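Local structure of CD1-2 antigen (Gallus gallus, 3DBX) at residues V127-S132 with A157-L162. The protein probably binds and displays lipids at the cell surface, as a CD1 antigen-presenting molecule of the MHC class I-like family. Numbering follows the deposited sequence.
Sequences VTYELS and AVSGFL
Y129 leaves strand 124-130 for helix 156-180 and meets two residues one turn apart on it, S159 and L162. From CB, which points toward the helix, the side chain continues with CG anti to the backbone N (chi1 178°), which carries the ring from the sheet to the helix. CG lies near the limit of contact with L162 CD1, while CD2 and CE2 come closer, Y129 CE2 to 3.9 Å from L162 CD1. That methyl sits over the middle of the ring face in a CH-pi contact, 12° off the normal, and L162 CB adds a touch of 4.0 Å to Y129 CE2. The backbone N of L131 lies over the opposite face, displaced toward the rim. The contact joins the floor of the MHC class I-like platform, an antiparallel sheet, to one of the helices above it; L162 also touches a bound palmitic acid. Farther out, Y129 CE1 lies 3.7 Å from S159 OG at the ring edge, and CZ is near both S159 OG and L162 CD1. At the tip, Y129 OH and S159 OG share a hydrogen bond of 3.2 Å between buried side chains. The ring of W136, on neighbouring strand 135-138, meets that of Y129 with their planes about 40° apart and also touches L162.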
ATOM      1  N   VAL A 127      -8.059 -17.527   9.054  1.00 57.12           N
ATOM      2  CA  VAL A 127      -9.537 -17.663   9.167  1.00 60.58           C
ATOM      3  C   VAL A 127     -10.282 -16.464   8.547  1.00 59.23           C
ATOM      4  O   VAL A 127      -9.755 -15.346   8.509  1.00 55.08           O
ATOM      5  CB  VAL A 127     -10.046 -17.885  10.642  1.00 62.54           C
ATOM      6  CG1 VAL A 127      -9.583 -19.219  11.195  1.00 66.24           C
ATOM      7  CG2 VAL A 127      -9.627 -16.747  11.571  1.00 59.33           C
ATOM      8  N   THR A 128     -11.500 -16.687   8.054  1.00 62.51           N
ATOM      9  CA  THR A 128     -12.303 -15.563   7.545  1.00 62.49           C
ATOM     10  C   THR A 128     -13.701 -15.487   8.173  1.00 65.74           C
ATOM     11  O   THR A 128     -14.248 -16.501   8.577  1.00 68.90           O
ATOM     12  CB  THR A 128     -12.378 -15.536   5.990  1.00 63.35           C
ATOM     13  OG1 THR A 128     -12.918 -14.277   5.559  1.00 62.92           O
ATOM     14  CG2 THR A 128     -13.234 -16.660   5.449  1.00 67.92           C
ATOM     15  N   TYR A 129     -14.262 -14.283   8.260  1.00 64.57           N
ATOM     16  CA  TYR A 129     -15.597 -14.114   8.837  1.00 68.31           C
ATOM     17  C   TYR A 129     -16.693 -13.977   7.782  1.00 71.48           C
ATOM     18  O   TYR A 129     -16.706 -13.034   6.994  1.00 68.54           O
ATOM     19  CB  TYR A 129     -15.639 -12.963   9.855  1.00 66.09           C
ATOM     20  CG  TYR A 129     -17.013 -12.713  10.451  1.00 70.74           C
ATOM     21  CD1 TYR A 129     -17.626 -13.666  11.273  1.00 75.23           C
ATOM     22  CD2 TYR A 129     -17.713 -11.529  10.184  1.00 71.12           C
ATOM     23  CE1 TYR A 129     -18.889 -13.445  11.821  1.00 79.74           C
ATOM     24  CE2 TYR A 129     -18.997 -11.302  10.734  1.00 74.93           C
ATOM     25  CZ  TYR A 129     -19.568 -12.267  11.549  1.00 78.95           C
ATOM     26  OH  TYR A 129     -20.819 -12.072  12.098  1.00 84.28           O
ATOM     27  N   GLU A 130     -17.613 -14.941   7.793  1.00 77.56           N
ATOM     28  CA  GLU A 130     -18.754 -14.981   6.885  1.00 82.73           C
ATOM     29  C   GLU A 130     -19.973 -14.302   7.537  1.00 85.67           C
ATOM     30  O   GLU A 130     -20.630 -14.883   8.397  1.00 89.17           O
ATOM     31  CB  GLU A 130     -19.062 -16.443   6.546  1.00 88.20           C
ATOM     32  CG  GLU A 130     -19.757 -16.681   5.219  1.00 93.17           C
ATOM     33  CD  GLU A 130     -19.477 -18.074   4.685  1.00 98.18           C
ATOM     34  OE1 GLU A 130     -20.373 -18.952   4.777  1.00105.07           O
ATOM     35  OE2 GLU A 130     -18.349 -18.298   4.197  1.00 95.31           O
ATOM     36  N   LEU A 131     -20.252 -13.064   7.127  1.00 84.34           N
ATOM     37  CA  LEU A 131     -21.293 -12.251   7.753  1.00 86.70           C
ATOM     38  C   LEU A 131     -22.669 -12.889   7.643  1.00 93.79           C
ATOM     39  O   LEU A 131     -23.368 -13.017   8.647  1.00 97.13           O
ATOM     40  CB  LEU A 131     -21.312 -10.834   7.161  1.00 83.99           C
ATOM     41  CG  LEU A 131     -21.841  -9.673   8.031  1.00 84.37           C
ATOM     42  CD1 LEU A 131     -21.524  -8.346   7.364  1.00 80.81           C
ATOM     43  CD2 LEU A 131     -23.345  -9.757   8.379  1.00 89.78           C
ATOM     44  N   SER A 132     -23.046 -13.293   6.428  1.00 96.62           N
ATOM     45  CA  SER A 132     -24.377 -13.847   6.149  1.00103.51           C
ATOM     46  C   SER A 132     -24.641 -15.154   6.898  1.00107.98           C
ATOM     47  O   SER A 132     -25.739 -15.367   7.411  1.00113.31           O
ATOM     48  CB  SER A 132     -24.573 -14.051   4.643  1.00105.85           C
ATOM     49  OG  SER A 132     -24.195 -12.887   3.926  1.00102.01           O
ATOM     50  N   ALA A 157     -21.781 -13.505  20.949  1.00113.02           N
ATOM     51  CA  ALA A 157     -21.769 -12.072  21.229  1.00110.43           C
ATOM     52  C   ALA A 157     -20.840 -11.302  20.276  1.00103.12           C
ATOM     53  O   ALA A 157     -21.156 -10.177  19.871  1.00101.66           O
ATOM     54  CB  ALA A 157     -21.386 -11.822  22.687  1.00112.23           C
ATOM     55  N   VAL A 158     -19.705 -11.907  19.916  1.00 99.09           N
ATOM     56  CA  VAL A 158     -18.760 -11.299  18.965  1.00 92.21           C
ATOM     57  C   VAL A 158     -19.400 -11.194  17.587  1.00 91.09           C
ATOM     58  O   VAL A 158     -19.287 -10.171  16.917  1.00 87.61           O
ATOM     59  CB  VAL A 158     -17.423 -12.098  18.869  1.00 89.62           C
ATOM     60  CG1 VAL A 158     -16.608 -11.675  17.651  1.00 83.23           C
ATOM     61  CG2 VAL A 158     -16.597 -11.947  20.146  1.00 89.67           C
ATOM     62  N   SER A 159     -20.078 -12.264  17.186  1.00 94.45           N
ATOM     63  CA  SER A 159     -20.792 -12.328  15.919  1.00 94.89           C
ATOM     64  C   SER A 159     -21.854 -11.227  15.833  1.00 96.01           C
ATOM     65  O   SER A 159     -21.960 -10.527  14.820  1.00 93.38           O
ATOM     66  CB  SER A 159     -21.433 -13.710  15.768  1.00100.42           C
ATOM     67  OG  SER A 159     -21.446 -14.131  14.417  1.00100.49           O
ATOM     68  N   GLY A 160     -22.628 -11.081  16.907  1.00 99.83           N
ATOM     69  CA  GLY A 160     -23.595  -9.996  17.038  1.00101.33           C
ATOM     70  C   GLY A 160     -22.944  -8.624  17.011  1.00 95.98           C
ATOM     71  O   GLY A 160     -23.439  -7.716  16.341  1.00 95.28           O
ATOM     72  N   PHE A 161     -21.832  -8.473  17.728  1.00 92.51           N
ATOM     73  CA  PHE A 161     -21.123  -7.194  17.788  1.00 88.05           C
ATOM     74  C   PHE A 161     -20.598  -6.763  16.412  1.00 82.61           C
ATOM     75  O   PHE A 161     -20.678  -5.583  16.046  1.00 80.99           O
ATOM     76  CB  PHE A 161     -19.984  -7.239  18.820  1.00 86.78           C
ATOM     77  CG  PHE A 161     -19.426  -5.882  19.163  1.00 85.03           C
ATOM     78  CD1 PHE A 161     -20.135  -5.011  19.985  1.00 90.49           C
ATOM     79  CD2 PHE A 161     -18.204  -5.469  18.655  1.00 81.61           C
ATOM     80  CE1 PHE A 161     -19.625  -3.746  20.294  1.00 88.74           C
ATOM     81  CE2 PHE A 161     -17.690  -4.209  18.960  1.00 80.08           C
ATOM     82  CZ  PHE A 161     -18.398  -3.354  19.781  1.00 81.80           C
ATOM     83  N   LEU A 162     -20.082  -7.724  15.649  1.00 80.02           N
ATOM     84  CA  LEU A 162     -19.568  -7.454  14.305  1.00 75.21           C
ATOM     85  C   LEU A 162     -20.664  -7.052  13.341  1.00 76.83           C
ATOM     86  O   LEU A 162     -20.451  -6.179  12.501  1.00 73.78           O
ATOM     87  CB  LEU A 162     -18.811  -8.661  13.746  1.00 73.82           C
ATOM     88  CG  LEU A 162     -17.386  -8.858  14.258  1.00 69.99           C
ATOM     89  CD1 LEU A 162     -16.811 -10.145  13.715  1.00 70.23           C
ATOM     90  CD2 LEU A 162     -16.510  -7.673  13.881  1.00 65.48           C
TER